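PDB 2B9S: topoisomerase I-like protein from Leishmania donovani, which probably relaxes supercoiled DNA, as the large subunit of a heterodimeric type IB topoisomerase that nicks and reseals one strand, caught here with vanadate and nicked DNA. Local coordinates for residues Glu23-Asn28 against Thr213-Trp218; Ile186-Gly189 against Val194-Pro197; Arg277-Tyr282 against Pro341-Leu346; Glu311-Met316 against Arg349-Lys354. One frame throughout, in Å; residues are numbered along the deposited sequence.

Overall arrangement
From the N terminus, contact 1 closes the longest loop, bringing 23-28, at the edge of a small antiparallel sheet, against 213-218 of a four-stranded mixed sheet. Contact 2 is nested inside that loop and folds the loop after strand 185-187 back on itself; the two touch, for strands 185-187 and 216-219 are neighbours. Both belong to the DNA-binding fragment. On the opposite side of the chain's centre, in the catalytic core, contact 3 closes a loop of 58 residues by pairing helices 272-287 and 341-351. Contact 4 closes a shorter loop that crosses it, setting strand 313-315 against the end of helix 341-351; the two contacts share that helix and touch.

Contact 1. Residues Glu23-Asn28 against Thr213-Trp218; sequences ETLAHN and TWLAMW. With nucleotides of chain A.
Residues His-27 and Leu-215 mark the nearest approach of the two backbones, 7.6 Å between their CA atoms, and no hydrogen bond joins the segments. Leu-215 CB sits almost squarely over the centre of the His-27 imidazole, 3.7 Å from the ring centroid and 13° off the normal, a CH-pi contact. The imidazole reaches that place because His-27 CG stands between the backbone N and the carbonyl carbon (chi1 63°). At the far end of Leu-215, CD2 meets CD2 of Leu-25 at 3.8 Å. The ring is also held by its nitrogens: NE2 gives a hydrogen bond to the carbonyl oxygen of Asn-187, and ND1 pairs with the backbone N of Gly-29. Two residues before Leu-215 the chain meets the DNA. There Thr-213 N and Thr-213 OG1 both donate to OP2 of DC8 of chain A, at 2.9 and 2.7 Å, while Trp-214 NE1 comes within 3.5 Å of O5' of DA7 of chain A. Buried contacts of Leu-215 with a leucine and a hydrogen-bonded imidazole thus join the edge of one sheet to the segment leading into strand 216-219, and the paired bonds to one phosphate oxygen are consistent with recognition of the DNA backbone rather than of a base.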
# COMPACT_ATOMS: atom_id res chain seq x y z
N GLU D 23 -21.77 -15.26 6.45
CA GLU D 23 -22.90 -16.16 6.20
C GLU D 23 -23.76 -15.60 5.10
O GLU D 23 -24.27 -16.33 4.24
CB GLU D 23 -23.74 -16.36 7.47
CG GLU D 23 -23.03 -17.22 8.52
CD GLU D 23 -22.62 -18.60 7.97
OE1 GLU D 23 -23.36 -19.15 7.11
OE2 GLU D 23 -21.55 -19.11 8.40
N THR D 24 -23.93 -14.28 5.13
CA THR D 24 -24.67 -13.59 4.09
C THR D 24 -23.91 -12.35 3.62
O THR D 24 -23.27 -11.65 4.41
CB THR D 24 -26.09 -13.17 4.55
OG1 THR D 24 -25.99 -12.33 5.70
CG2 THR D 24 -26.97 -14.39 4.86
N LEU D 25 -24.02 -12.08 2.33
CA LEU D 25 -23.42 -10.92 1.72
C LEU D 25 -24.28 -10.39 0.58
O LEU D 25 -24.55 -11.09 -0.38
CB LEU D 25 -21.98 -11.25 1.25
CG LEU D 25 -21.08 -10.17 0.67
CD1 LEU D 25 -21.00 -8.92 1.57
CD2 LEU D 25 -19.70 -10.77 0.39
N ALA D 26 -24.67 -9.13 0.70
CA ALA D 26 -25.44 -8.44 -0.31
C ALA D 26 -24.78 -7.10 -0.66
O ALA D 26 -24.36 -6.35 0.22
CB ALA D 26 -26.88 -8.20 0.19
N HIS D 27 -24.70 -6.80 -1.95
CA HIS D 27 -24.12 -5.54 -2.41
C HIS D 27 -24.56 -5.27 -3.83
O HIS D 27 -25.08 -6.16 -4.50
CB HIS D 27 -22.57 -5.54 -2.29
CG HIS D 27 -21.89 -6.57 -3.14
ND1 HIS D 27 -21.54 -6.33 -4.46
CD2 HIS D 27 -21.51 -7.84 -2.87
CE1 HIS D 27 -20.98 -7.42 -4.96
NE2 HIS D 27 -20.94 -8.35 -4.01
N ASN D 28 -24.34 -4.05 -4.29
CA ASN D 28 -24.78 -3.59 -5.60
C ASN D 28 -23.71 -3.53 -6.70
O ASN D 28 -23.93 -2.90 -7.73
CB ASN D 28 -25.42 -2.21 -5.45
CG ASN D 28 -26.68 -2.24 -4.60
OD1 ASN D 28 -27.55 -3.08 -4.82
ND2 ASN D 28 -26.77 -1.35 -3.65
N THR D 213 -13.14 -12.04 1.50
CA THR D 213 -13.73 -10.80 2.04
C THR D 213 -13.98 -9.74 0.97
O THR D 213 -14.33 -8.59 1.28
CB THR D 213 -12.81 -10.11 3.10
OG1 THR D 213 -11.60 -9.67 2.47
CG2 THR D 213 -12.48 -11.02 4.25
N TRP D 214 -13.74 -10.10 -0.29
CA TRP D 214 -13.87 -9.16 -1.39
C TRP D 214 -15.20 -9.30 -2.11
O TRP D 214 -15.78 -10.40 -2.14
CB TRP D 214 -12.70 -9.28 -2.37
CG TRP D 214 -12.39 -10.65 -2.95
CD1 TRP D 214 -11.45 -11.54 -2.49
CD2 TRP D 214 -12.94 -11.23 -4.16
NE1 TRP D 214 -11.42 -12.65 -3.32
CE2 TRP D 214 -12.31 -12.47 -4.35
CE3 TRP D 214 -13.90 -10.82 -5.09
CZ2 TRP D 214 -12.62 -13.32 -5.41
CZ3 TRP D 214 -14.21 -11.65 -6.15
CH2 TRP D 214 -13.56 -12.88 -6.31
N LEU D 215 -15.68 -8.18 -2.68
CA LEU D 215 -16.99 -8.15 -3.34
C LEU D 215 -16.86 -8.24 -4.86
O LEU D 215 -17.80 -8.64 -5.57
CB LEU D 215 -17.77 -6.88 -2.97
CG LEU D 215 -17.76 -6.38 -1.53
CD1 LEU D 215 -18.68 -5.14 -1.30
CD2 LEU D 215 -18.08 -7.49 -0.54
N ALA D 216 -15.70 -7.83 -5.36
CA ALA D 216 -15.42 -7.89 -6.79
C ALA D 216 -13.91 -7.92 -7.04
O ALA D 216 -13.12 -7.49 -6.18
CB ALA D 216 -16.10 -6.70 -7.53
N MET D 217 -13.51 -8.43 -8.21
CA MET D 217 -12.11 -8.63 -8.57
C MET D 217 -11.97 -8.47 -10.08
O MET D 217 -12.85 -8.88 -10.83
CB MET D 217 -11.63 -10.03 -8.14
CG MET D 217 -10.16 -10.40 -8.45
SD MET D 217 -9.80 -11.01 -10.14
CE MET D 217 -10.57 -12.63 -10.12
N TRP D 218 -10.88 -7.85 -10.51
CA TRP D 218 -10.49 -7.89 -11.91
C TRP D 218 -8.98 -8.02 -12.02
O TRP D 218 -8.24 -7.83 -11.05
CB TRP D 218 -11.02 -6.70 -12.71
CG TRP D 218 -10.34 -5.43 -12.41
CD1 TRP D 218 -9.25 -4.92 -13.05
CD2 TRP D 218 -10.69 -4.48 -11.39
NE1 TRP D 218 -8.89 -3.72 -12.48
CE2 TRP D 218 -9.75 -3.43 -11.46
CE3 TRP D 218 -11.71 -4.43 -10.41
CZ2 TRP D 218 -9.79 -2.32 -10.60
CZ3 TRP D 218 -11.75 -3.32 -9.55
CH2 TRP D 218 -10.78 -2.28 -9.65
P DC A 8 -9.10 -12.24 1.76
OP1 DC A 8 -9.19 -13.54 2.39
OP2 DC A 8 -10.32 -11.68 1.11
O5' DC A 8 -8.64 -11.00 2.66
C5' DC A 8 -7.68 -10.99 3.65
C4' DC A 8 -6.46 -10.11 3.34
O4' DC A 8 -5.98 -10.17 1.98
C3' DC A 8 -6.47 -8.61 3.59
O3' DC A 8 -6.57 -8.37 5.01
C2' DC A 8 -5.05 -8.31 3.10
C1' DC A 8 -4.79 -9.40 2.05
N1 DC A 8 -4.43 -8.82 0.71
C2 DC A 8 -3.10 -8.41 0.51
O2 DC A 8 -2.28 -8.57 1.42
N3 DC A 8 -2.75 -7.87 -0.68
C4 DC A 8 -3.66 -7.71 -1.65
N4 DC A 8 -3.23 -7.18 -2.80
C5 DC A 8 -5.04 -8.10 -1.47
C6 DC A 8 -5.38 -8.64 -0.27
P DA A 7 -8.69 -14.91 -4.33
OP1 DA A 7 -9.83 -15.80 -3.99
OP2 DA A 7 -8.80 -13.89 -5.39
O5' DA A 7 -8.25 -14.18 -3.00
C5' DA A 7 -7.85 -14.93 -1.88
C4' DA A 7 -7.34 -13.99 -0.81
O4' DA A 7 -5.95 -13.71 -1.08
C3' DA A 7 -8.02 -12.63 -0.65
O3' DA A 7 -7.91 -12.28 0.71
C2' DA A 7 -7.09 -11.69 -1.37
C1' DA A 7 -5.76 -12.32 -0.93
N9 DA A 7 -4.62 -11.88 -1.74
C8 DA A 7 -4.64 -11.65 -3.08
N7 DA A 7 -3.49 -11.25 -3.54
C5 DA A 7 -2.67 -11.19 -2.45
C6 DA A 7 -1.33 -10.83 -2.32
N6 DA A 7 -0.59 -10.43 -3.37
N1 DA A 7 -0.80 -10.88 -1.09
C2 DA A 7 -1.56 -11.29 -0.07
N3 DA A 7 -2.84 -11.64 -0.08
C4 DA A 7 -3.35 -11.57 -1.31

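Contact 2. Residues Ile186-Gly189 against Val194-Pro197; sequences INIG and VPVP
The CD1 methyl of Ile-188 points at the pyrrolidine ring of Pro-195 and ends 3.5 Å from its CD, the ring carbon next to the proline nitrogen. The long branch of Ile-188 is extended, with CG1 anti to the backbone N (chi1 -155°) and CD1 continuing outward (chi2 166°), which carries the methyl across to the pyrrolidine. Ile-186, two residues earlier on the same side of the chain, approaches the next ring carbon: its CD1 lies 4.3 Å from Pro-195 CG. The proline ring is therefore met along its CD-CG side by two isoleucine methyls. Val-194 adds a looser flank, its CA 4.5 Å from Ile-188 CD1. The backbones stay well apart, 7.4 Å between the CA atoms of Ile-188 and Val-194, and share no hydrogen bond. Each has its polar partners elsewhere: Ile-186 and Ile-188 pair with Gln-207 of the parallel strand 205-207, and Pro-195 O accepts a hydrogen bond from Trp-203 NE1. Across the loop that follows strand 185-187 the contact is wholly aliphatic, with the proline ring buried against the isoleucines; between these two segments it rests on shape and hydrophobic burial, while the hydrogen bond from Trp-203 gives direction from outside.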
# COMPACT_ATOMS: atom_id res chain seq x y z
N ILE D 186 -17.74 -11.11 -9.68
CA ILE D 186 -18.55 -10.69 -8.53
C ILE D 186 -18.54 -11.80 -7.48
O ILE D 186 -18.76 -12.97 -7.79
CB ILE D 186 -19.99 -10.33 -8.99
CG1 ILE D 186 -19.99 -9.07 -9.87
CG2 ILE D 186 -20.93 -10.19 -7.80
CD1 ILE D 186 -19.90 -7.72 -9.14
N ASN D 187 -18.23 -11.42 -6.24
CA ASN D 187 -18.35 -12.33 -5.11
C ASN D 187 -19.48 -11.84 -4.21
O ASN D 187 -19.44 -10.72 -3.70
CB ASN D 187 -17.06 -12.43 -4.30
CG ASN D 187 -17.08 -13.58 -3.31
OD1 ASN D 187 -17.26 -14.71 -3.69
ND2 ASN D 187 -16.88 -13.28 -2.04
N ILE D 188 -20.49 -12.71 -4.04
CA ILE D 188 -21.73 -12.36 -3.35
C ILE D 188 -22.39 -13.62 -2.71
O ILE D 188 -21.99 -14.75 -3.02
CB ILE D 188 -22.69 -11.64 -4.34
CG1 ILE D 188 -23.69 -10.74 -3.61
CG2 ILE D 188 -23.27 -12.63 -5.37
CD1 ILE D 188 -24.40 -9.77 -4.48
N GLY D 189 -23.38 -13.43 -1.83
CA GLY D 189 -24.11 -14.56 -1.24
C GLY D 189 -25.00 -15.30 -2.23
O GLY D 189 -25.59 -14.68 -3.11
N VAL D 194 -28.23 -10.41 -7.37
CA VAL D 194 -26.98 -10.19 -8.11
C VAL D 194 -27.00 -8.82 -8.79
O VAL D 194 -27.96 -8.49 -9.48
CB VAL D 194 -26.73 -11.33 -9.16
CG1 VAL D 194 -25.49 -11.04 -10.02
CG2 VAL D 194 -26.55 -12.68 -8.48
N PRO D 195 -25.93 -8.00 -8.58
CA PRO D 195 -25.78 -6.72 -9.31
C PRO D 195 -26.04 -6.90 -10.80
O PRO D 195 -25.61 -7.89 -11.39
CB PRO D 195 -24.31 -6.35 -9.07
CG PRO D 195 -23.97 -6.98 -7.80
CD PRO D 195 -24.80 -8.21 -7.64
N VAL D 196 -26.77 -5.98 -11.42
CA VAL D 196 -27.06 -6.10 -12.86
C VAL D 196 -25.88 -5.51 -13.63
O VAL D 196 -25.46 -4.40 -13.33
CB VAL D 196 -28.40 -5.36 -13.25
CG1 VAL D 196 -28.79 -5.67 -14.69
CG2 VAL D 196 -29.54 -5.71 -12.30
N PRO D 197 -25.30 -6.27 -14.58
CA PRO D 197 -24.30 -5.63 -15.43
C PRO D 197 -24.92 -4.55 -16.35
O PRO D 197 -26.13 -4.63 -16.66
CB PRO D 197 -23.73 -6.79 -16.26
CG PRO D 197 -24.77 -7.85 -16.24
CD PRO D 197 -25.47 -7.70 -14.90

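Contact 3. Residues Arg277-Tyr282 against Pro341-Leu346; sequences RAVAMY and PEVYAL
Tyr-282 and Val-343 meet where the ring of the first lies beneath the branches of the second. Val-343 can be followed outward from CB, which is directed at helix 272-287 and carries two methyls, both of which reach the Tyr-282 ring. CG2 stands over the centre of the Tyr-282 ring, 3.9 Å from its centroid and 12° off the normal, a CH-pi contact over the face. CG1, anti to the backbone N (chi1 159°), leans to the side of the ring carrying CD2 and CE2, reaching CE2 at 3.8 Å, and it also touches Val-279 CG1 at 4.1 Å. One methyl thus covers the aromatic face while the other sits between Tyr-282 and Val-279. These residues lie on two helices of the catalytic core, 272-287 and 341-351, whose short segments cross steeply, at -123° with an axis separation of 10.8 Å, and the contact is carried by Val-279, Tyr-282, Val-343 and Leu-346. One turn beyond Val-343, Leu-346 runs past Val-279 in the opposite direction, its CD1 ending 3.5 Å from Val-279 CG2. The tyrosine hydroxyl passes beyond Val-343 to make a weak hydrogen bond with the backbone N of Leu-340, just ahead of helix 341-351. Tyr-263 of helix 236-266 touches the Tyr-282 side chain, and Phe-267 packs on Val-343.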
# COMPACT_ATOMS: atom_id res chain seq x y z
N ARG D 277 20.19 -16.79 8.37
CA ARG D 277 18.87 -16.69 9.02
C ARG D 277 18.91 -15.87 10.32
O ARG D 277 18.02 -15.03 10.56
CB ARG D 277 18.28 -18.08 9.28
CG ARG D 277 16.78 -18.10 9.61
CD ARG D 277 16.26 -19.53 9.72
NE ARG D 277 16.87 -20.23 10.86
CZ ARG D 277 16.78 -21.54 11.09
NH1 ARG D 277 16.11 -22.35 10.27
NH2 ARG D 277 17.38 -22.04 12.17
N ALA D 278 19.95 -16.10 11.13
CA ALA D 278 20.20 -15.37 12.40
C ALA D 278 20.46 -13.87 12.24
O ALA D 278 19.92 -13.06 12.99
CB ALA D 278 21.36 -16.02 13.16
N VAL D 279 21.30 -13.50 11.28
CA VAL D 279 21.60 -12.08 11.02
C VAL D 279 20.36 -11.37 10.44
O VAL D 279 20.10 -10.19 10.74
CB VAL D 279 22.87 -11.93 10.13
CG1 VAL D 279 23.17 -10.48 9.80
CG2 VAL D 279 24.08 -12.57 10.82
N ALA D 280 19.59 -12.09 9.62
CA ALA D 280 18.39 -11.53 9.01
C ALA D 280 17.36 -11.26 10.08
O ALA D 280 16.76 -10.16 10.13
CB ALA D 280 17.84 -12.44 7.93
N MET D 281 17.15 -12.23 10.97
CA MET D 281 16.20 -11.99 12.06
C MET D 281 16.69 -10.96 13.09
O MET D 281 15.89 -10.23 13.67
CB MET D 281 15.58 -13.29 12.63
CG MET D 281 16.49 -14.31 13.20
SD MET D 281 15.66 -15.92 13.28
CE MET D 281 14.91 -15.85 14.91
N TYR D 282 18.00 -10.85 13.25
CA TYR D 282 18.60 -9.77 14.01
C TYR D 282 18.29 -8.38 13.42
O TYR D 282 17.98 -7.44 14.17
CB TYR D 282 20.12 -9.98 14.09
CG TYR D 282 20.89 -8.82 14.68
CD1 TYR D 282 20.98 -8.65 16.06
CD2 TYR D 282 21.56 -7.92 13.85
CE1 TYR D 282 21.70 -7.59 16.61
CE2 TYR D 282 22.27 -6.85 14.38
CZ TYR D 282 22.35 -6.69 15.77
OH TYR D 282 23.07 -5.64 16.31
N PRO D 341 29.53 -7.28 17.69
CA PRO D 341 30.77 -7.72 17.01
C PRO D 341 30.64 -9.07 16.29
O PRO D 341 31.29 -9.28 15.27
CB PRO D 341 31.82 -7.79 18.14
CG PRO D 341 31.08 -7.57 19.42
CD PRO D 341 29.76 -6.93 19.10
N GLU D 342 29.82 -9.97 16.82
CA GLU D 342 29.58 -11.28 16.22
C GLU D 342 28.78 -11.18 14.91
O GLU D 342 28.93 -12.05 14.05
CB GLU D 342 28.87 -12.20 17.21
N VAL D 343 27.95 -10.14 14.78
CA VAL D 343 27.17 -9.89 13.57
C VAL D 343 28.05 -9.20 12.54
O VAL D 343 27.99 -9.51 11.35
CB VAL D 343 25.86 -9.07 13.87
CG1 VAL D 343 25.31 -8.38 12.61
CG2 VAL D 343 24.81 -9.97 14.51
N TYR D 344 28.87 -8.26 13.02
CA TYR D 344 29.79 -7.54 12.15
C TYR D 344 30.80 -8.48 11.48
O TYR D 344 31.08 -8.32 10.29
CB TYR D 344 30.48 -6.42 12.92
CG TYR D 344 31.40 -5.55 12.08
CD1 TYR D 344 32.70 -5.97 11.76
CD2 TYR D 344 30.97 -4.30 11.61
CE1 TYR D 344 33.55 -5.18 10.99
CE2 TYR D 344 31.82 -3.50 10.85
CZ TYR D 344 33.11 -3.95 10.54
OH TYR D 344 33.96 -3.19 9.78
N ALA D 345 31.31 -9.46 12.24
CA ALA D 345 32.22 -10.48 11.72
C ALA D 345 31.57 -11.46 10.72
O ALA D 345 32.20 -11.87 9.74
CB ALA D 345 32.83 -11.26 12.87
N LEU D 346 30.34 -11.86 11.01
CA LEU D 346 29.50 -12.64 10.10
C LEU D 346 29.27 -11.91 8.76
O LEU D 346 29.40 -12.51 7.71
CB LEU D 346 28.16 -12.96 10.77
CG LEU D 346 28.10 -14.15 11.75
CD1 LEU D 346 26.75 -14.24 12.45
CD2 LEU D 346 28.44 -15.46 11.07

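Contact 4. Residues Glu311-Met316 against Arg349-Lys354; sequences EHIQLM and RFTRRK
Thr-351 turns its two branches to Ile-313 and Leu-315 through chi1 59°, which sets OG1 between the backbone N and the carbonyl carbon and leaves CG2 anti to that carbon. Ile-313 answers with CG1 at chi1 72° and an extended end, bringing its CD1 to 4.2 Å from Thr-351 CG2. Leu-315, two residues on and facing the same way, comes across the other branch, its CD2 lying 4.1 Å from Thr-351 OG1. That second approach is van der Waals contact with a methyl; the hydroxyl has its hydrogen bond with the carbonyl oxygen of Leu-347, in its own helix. Beyond Thr-351 the chain makes a type I beta turn to Lys-354, closed by a bond of 3.3 Å from Lys-354 N to Thr-351 O. The lysine doubles back, and its NZ donates to Phe-350 O at 3.2 Å, tilted 29° from the carbonyl plane. The contact is small and lies near the surface. Strand 313-315, an outer strand of the sheet it forms with 320-326 and 332-338, is thereby laid against the end of helix 341-351, whose Phe-350 packs on Gln-276 and Val-279 of helix 272-287.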
# COMPACT_ATOMS: atom_id res chain seq x y z
N GLU D 311 26.45 -4.34 -2.39
CA GLU D 311 26.40 -2.88 -2.57
C GLU D 311 25.56 -2.08 -1.55
O GLU D 311 25.69 -0.86 -1.46
CB GLU D 311 25.89 -2.57 -3.98
CG GLU D 311 24.46 -3.09 -4.28
CD GLU D 311 24.13 -3.10 -5.77
OE1 GLU D 311 24.81 -2.37 -6.54
OE2 GLU D 311 23.21 -3.84 -6.19
N HIS D 312 24.69 -2.75 -0.80
CA HIS D 312 23.74 -2.04 0.07
C HIS D 312 24.26 -1.79 1.46
O HIS D 312 23.68 -0.99 2.18
CB HIS D 312 22.39 -2.77 0.16
CG HIS D 312 21.65 -2.78 -1.14
ND1 HIS D 312 21.05 -3.91 -1.63
CD2 HIS D 312 21.49 -1.82 -2.08
CE1 HIS D 312 20.51 -3.64 -2.81
NE2 HIS D 312 20.77 -2.38 -3.11
N ILE D 313 25.33 -2.51 1.83
CA ILE D 313 26.02 -2.28 3.11
C ILE D 313 27.50 -1.93 2.93
O ILE D 313 28.15 -2.33 1.96
CB ILE D 313 25.85 -3.46 4.12
CG1 ILE D 313 26.66 -4.69 3.70
CG2 ILE D 313 24.34 -3.77 4.40
CD1 ILE D 313 26.70 -5.81 4.75
N GLN D 314 28.02 -1.17 3.89
CA GLN D 314 29.41 -0.76 3.89
C GLN D 314 29.92 -0.95 5.32
O GLN D 314 29.32 -0.44 6.27
CB GLN D 314 29.51 0.69 3.44
CG GLN D 314 30.88 1.20 3.15
CD GLN D 314 30.85 2.64 2.70
OE1 GLN D 314 29.83 3.12 2.19
NE2 GLN D 314 31.96 3.36 2.90
N LEU D 315 31.00 -1.72 5.47
CA LEU D 315 31.59 -2.02 6.78
C LEU D 315 32.59 -0.94 7.20
O LEU D 315 33.64 -0.77 6.58
CB LEU D 315 32.25 -3.42 6.77
CG LEU D 315 31.49 -4.72 7.11
CD1 LEU D 315 29.97 -4.63 7.05
CD2 LEU D 315 31.99 -5.88 6.26
N MET D 316 32.24 -0.22 8.27
CA MET D 316 33.00 0.91 8.81
C MET D 316 33.81 0.48 10.05
O MET D 316 33.57 -0.60 10.59
CB MET D 316 32.05 2.05 9.21
CG MET D 316 30.92 2.33 8.22
SD MET D 316 31.49 2.97 6.66
CE MET D 316 31.85 4.67 7.12
N ARG D 349 32.23 -12.19 6.58
CA ARG D 349 32.17 -13.50 5.97
C ARG D 349 31.20 -13.50 4.78
O ARG D 349 31.50 -14.05 3.70
CB ARG D 349 31.76 -14.55 7.01
CG ARG D 349 32.13 -15.98 6.62
CD ARG D 349 31.90 -16.98 7.77
NE ARG D 349 30.68 -17.80 7.60
CZ ARG D 349 30.05 -18.41 8.60
NH1 ARG D 349 30.50 -18.29 9.85
NH2 ARG D 349 28.96 -19.15 8.37
N PHE D 350 30.03 -12.87 4.97
CA PHE D 350 28.94 -12.91 4.00
C PHE D 350 29.24 -12.09 2.75
O PHE D 350 28.52 -12.22 1.77
CB PHE D 350 27.62 -12.41 4.61
CG PHE D 350 27.06 -13.29 5.69
CD1 PHE D 350 27.58 -14.57 5.92
CD2 PHE D 350 26.00 -12.85 6.48
CE1 PHE D 350 27.06 -15.37 6.92
CE2 PHE D 350 25.46 -13.66 7.48
CZ PHE D 350 25.98 -14.92 7.70
N THR D 351 30.26 -11.23 2.80
CA THR D 351 30.57 -10.33 1.69
C THR D 351 31.98 -10.43 1.12
O THR D 351 32.25 -9.79 0.11
CB THR D 351 30.33 -8.82 2.06
OG1 THR D 351 31.15 -8.44 3.17
CG2 THR D 351 28.89 -8.54 2.40
N ARG D 352 32.87 -11.21 1.72
CA ARG D 352 34.30 -10.96 1.47
C ARG D 352 34.77 -10.95 -0.01
O ARG D 352 35.43 -9.99 -0.45
CB ARG D 352 35.23 -11.78 2.38
CG ARG D 352 35.34 -13.26 2.11
CD ARG D 352 36.53 -13.83 2.85
NE ARG D 352 37.75 -13.86 2.05
CZ ARG D 352 38.29 -14.99 1.59
NH1 ARG D 352 37.69 -16.14 1.87
NH2 ARG D 352 39.42 -14.98 0.85
N ARG D 353 34.47 -11.98 -0.79
CA ARG D 353 35.04 -11.94 -2.13
C ARG D 353 33.98 -11.71 -3.22
O ARG D 353 34.20 -11.98 -4.39
CB ARG D 353 35.93 -13.20 -2.39
N LYS D 354 32.82 -11.19 -2.79
CA LYS D 354 31.64 -11.08 -3.63
C LYS D 354 31.60 -9.74 -4.37
O LYS D 354 32.02 -8.72 -3.85
CB LYS D 354 30.38 -11.24 -2.77
CG LYS D 354 30.20 -12.61 -2.25
CD LYS D 354 28.82 -12.83 -1.74
CE LYS D 354 28.59 -14.29 -1.29
NZ LYS D 354 27.41 -14.25 -0.38